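Local coordinates for sulfate adenylyltransferase (Allochromatium vinosum, PDB 4DNX), which catalyses the reaction of sulfate with ATP to give adenosine 5'-phosphosulfate and diphosphate, a step of sulfur metabolism, at residues 84-89 / 150-155. Numbering follows the deposited sequence. Where two conformers were deposited one is given.
Sequences LCLLES and NSQGRT
A classic beta bulge sets two residues, Arg154 and Thr155, opposite the single residue Leu87, at the start of strand 155-163. Leu87 and Thr155 form an antiparallel hydrogen-bonded pair: Leu87 N donates to Thr155 O at 2.8 Å, and Thr155 N returns a straighter bond (157° at the hydrogen) to Leu87 O, in the plane of that carbonyl. Thr155 O also receives the CA-H of Leu86, with CA 3.3 Å from it. At the bulge, Arg154 N donates to water 2, which in turn donates to Glu88 O, while the Arg154 side chain leads off to a salt bridge with Asp125. Gly153 lies against Leu87 O and Glu88 N, where a CB would clash with both. The pair joins the short strand 86-87 to strand 155-163, which also pairs with strands 57-58, 111-116 and 119-122 in the mixed sheet of the PUA-like domain. The side chains of Leu86 and Gln152 cross at about a right angle; Leu86 CB packs on Gln152 CB at 3.9 Å, and CD1 lies 3.8 Å from Gln152 NE2. Leu86 CG, anti to the carbonyl carbon (chi1 -73°), lies 4.0 Å from Gly153 O, and both methyls come within 3.9 Å of the same oxygen. An alanine here would probably leave a gap beside Gly153 O and the Gln152 amide, whose NE2 would lose its apolar neighbour. That amide is pinned at both ends: NE2 bonds to Phe149 O and Gln39, and OE1 to Ser37 and to water 1, which also joins Leu84 O and Leu86 N. Thr155 OG1 bonds to Gln122 and, at 2.6 Å, to water 3.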
ATOM      1  N   LEU A  84       8.626  17.862 -17.472  1.00 16.02           N
ATOM      2  CA  LEU A  84       8.330  17.916 -18.907  1.00 15.20           C
ATOM      3  C   LEU A  84       7.849  16.569 -19.435  1.00 15.53           C
ATOM      4  O   LEU A  84       8.224  15.484 -18.939  1.00 15.00           O
ATOM      5  CB  LEU A  84       9.576  18.360 -19.681  1.00 17.04           C
ATOM      6  CG  LEU A  84       9.929  19.858 -19.592  1.00 18.67           C
ATOM      7  CD1 LEU A  84      11.327  20.093 -20.086  1.00 21.11           C
ATOM      8  CD2 LEU A  84       8.924  20.699 -20.436  1.00 19.50           C
ATOM      9  N   CYS A  85       6.987  16.640 -20.448  1.00 14.35           N
ATOM     10  CA  CYS A  85       6.634  15.448 -21.250  1.00 13.79           C
ATOM     11  C   CYS A  85       7.124  15.710 -22.660  1.00 14.52           C
ATOM     12  O   CYS A  85       6.441  16.357 -23.481  1.00 16.63           O
ATOM     13  CB  CYS A  85       5.107  15.227 -21.267  1.00 14.23           C
ATOM     14  SG  CYS A  85       4.702  13.731 -22.190  1.00 17.41           S
ATOM     15  N   LEU A  86       8.341  15.233 -22.920  1.00 14.05           N
ATOM     16  CA  LEU A  86       8.995  15.441 -24.215  1.00 14.79           C
ATOM     17  C   LEU A  86       8.812  14.201 -25.067  1.00 14.70           C
ATOM     18  O   LEU A  86       8.915  13.088 -24.567  1.00 15.00           O
ATOM     19  CB  LEU A  86      10.486  15.697 -24.000  1.00 14.63           C
ATOM     20  CG  LEU A  86      10.853  17.072 -23.419  1.00 16.54           C
ATOM     21  CD1 LEU A  86      12.325  17.118 -23.021  1.00 18.17           C
ATOM     22  CD2 LEU A  86      10.594  18.107 -24.491  1.00 18.00           C
ATOM     23  N   LEU A  87       8.580  14.412 -26.359  1.00 15.03           N
ATOM     24  CA  LEU A  87       8.272  13.341 -27.331  1.00 15.48           C
ATOM     25  C   LEU A  87       9.086  13.616 -28.604  1.00 15.90           C
ATOM     26  O   LEU A  87       9.390  14.769 -28.930  1.00 15.63           O
ATOM     27  CB  LEU A  87       6.801  13.383 -27.686  1.00 16.05           C
ATOM     28  CG  LEU A  87       5.765  13.208 -26.540  1.00 16.86           C
ATOM     29  CD1 LEU A  87       4.394  13.425 -27.184  1.00 19.01           C
ATOM     30  CD2 LEU A  87       5.887  11.827 -25.903  1.00 17.58           C
ATOM     31  N   GLU A  88       9.360  12.561 -29.371  1.00 17.73           N
ATOM     32  CA  GLU A  88       9.990  12.727 -30.658  1.00 19.97           C
ATOM     33  C   GLU A  88       9.062  13.521 -31.612  1.00 22.91           C
ATOM     34  O   GLU A  88       9.503  14.391 -32.386  1.00 23.00           O
ATOM     35  CB  GLU A  88      10.296  11.334 -31.209  1.00 22.45           C
ATOM     36  CG  GLU A  88      10.990  11.350 -32.551  1.00 26.24           C
ATOM     37  CD  GLU A  88      12.265  12.168 -32.521  1.00 31.21           C
ATOM     38  OE1 GLU A  88      12.995  12.090 -31.501  1.00 35.19           O
ATOM     39  OE2 GLU A  88      12.523  12.898 -33.514  1.00 34.73           O
ATOM     40  N   SER A  89       7.765  13.244 -31.528  1.00 25.13           N
ATOM     41  CA  SER A  89       6.787  13.915 -32.388  1.00 28.57           C
ATOM     42  C   SER A  89       5.392  13.931 -31.748  1.00 28.79           C
ATOM     43  O   SER A  89       5.040  13.015 -31.020  1.00 29.83           O
ATOM     44  CB  SER A  89       6.730  13.193 -33.742  1.00 34.15           C
ATOM     45  OG  SER A  89       5.621  13.634 -34.489  1.00 34.46           O
ATOM     46  N   ASN A 150      18.294  14.818 -22.576  1.00 17.67           N
ATOM     47  CA  ASN A 150      18.486  15.244 -23.952  1.00 18.21           C
ATOM     48  C   ASN A 150      18.196  14.137 -24.963  1.00 19.11           C
ATOM     49  O   ASN A 150      18.438  14.312 -26.176  1.00 20.28           O
ATOM     50  CB  ASN A 150      19.916  15.779 -24.130  1.00 20.36           C
ATOM     51  CG  ASN A 150      20.059  17.183 -23.574  1.00 20.94           C
ATOM     52  OD1 ASN A 150      19.753  18.161 -24.250  1.00 22.41           O
ATOM     53  ND2 ASN A 150      20.487  17.287 -22.324  1.00 21.08           N
ATOM     54  N   SER A 151      17.661  13.020 -24.478  1.00 17.91           N
ATOM     55  CA  SER A 151      17.441  11.827 -25.314  1.00 18.69           C
ATOM     56  C   SER A 151      15.980  11.469 -25.458  1.00 17.58           C
ATOM     57  O   SER A 151      15.673  10.318 -25.770  1.00 18.31           O
ATOM     58  CB  SER A 151      18.205  10.621 -24.753  1.00 20.14           C
ATOM     59  OG  SER A 151      19.564  10.751 -25.123  1.00 24.30           O
ATOM     60  N   GLN A 152      15.100  12.454 -25.295  1.00 16.56           N
ATOM     61  CA  GLN A 152      13.669  12.193 -25.246  1.00 16.35           C
ATOM     62  C   GLN A 152      12.897  12.775 -26.415  1.00 16.58           C
ATOM     63  O   GLN A 152      11.682  12.529 -26.530  1.00 18.71           O
ATOM     64  CB  GLN A 152      13.058  12.786 -23.981  1.00 16.11           C
ATOM     65  CG  GLN A 152      13.660  12.248 -22.663  1.00 16.80           C
ATOM     66  CD  GLN A 152      13.063  12.978 -21.484  1.00 18.43           C
ATOM     67  OE1 GLN A 152      12.036  12.564 -20.962  1.00 19.65           O
ATOM     68  NE2 GLN A 152      13.634  14.142 -21.131  1.00 19.16           N
ATOM     69  N   GLY A 153      13.558  13.559 -27.239  1.00 17.08           N
ATOM     70  CA  GLY A 153      12.899  14.322 -28.280  1.00 17.44           C
ATOM     71  C   GLY A 153      12.718  15.766 -27.845  1.00 17.81           C
ATOM     72  O   GLY A 153      13.041  16.120 -26.681  1.00 18.63           O
ATOM     73  N   ARG A 154      12.146  16.578 -28.735  1.00 18.51           N
ATOM     74  CA  ARG A 154      12.086  18.037 -28.563  0.70 19.85           C
ATOM     75  C   ARG A 154      10.677  18.629 -28.652  1.00 19.60           C
ATOM     76  O   ARG A 154      10.516  19.856 -28.704  1.00 21.70           O
ATOM     77  CB  ARG A 154      12.988  18.733 -29.612  0.70 21.66           C
ATOM     78  CG  ARG A 154      14.464  18.360 -29.512  0.70 23.50           C
ATOM     79  CD  ARG A 154      15.034  18.653 -28.120  0.70 24.52           C
ATOM     80  NE  ARG A 154      16.490  18.796 -28.194  0.70 28.87           N
ATOM     81  CZ  ARG A 154      17.153  19.736 -28.873  0.70 28.00           C
ATOM     82  NH1 ARG A 154      16.514  20.704 -29.562  0.70 28.14           N
ATOM     83  NH2 ARG A 154      18.471  19.701 -28.845  0.70 28.50           N
ATOM     84  N   THR A 155       9.642  17.774 -28.674  1.00 18.33           N
ATOM     85  CA  THR A 155       8.265  18.255 -28.660  1.00 18.14           C
ATOM     86  C   THR A 155       7.712  18.140 -27.242  1.00 17.31           C
ATOM     87  O   THR A 155       7.553  17.045 -26.723  1.00 17.18           O
ATOM     88  CB  THR A 155       7.375  17.453 -29.642  1.00 18.66           C
ATOM     89  OG1 THR A 155       7.889  17.592 -30.978  1.00 22.00           O
ATOM     90  CG2 THR A 155       5.933  17.985 -29.641  1.00 19.55           C
TER
HETATM   91  O   HOH W   1       9.738  13.905 -20.594  1.00 18.66           O
HETATM   92  O   HOH W   2      11.577  16.028 -31.432  1.00 30.28           O
HETATM   93  O   HOH W   3      10.122  17.714 -32.291  1.00 36.59           O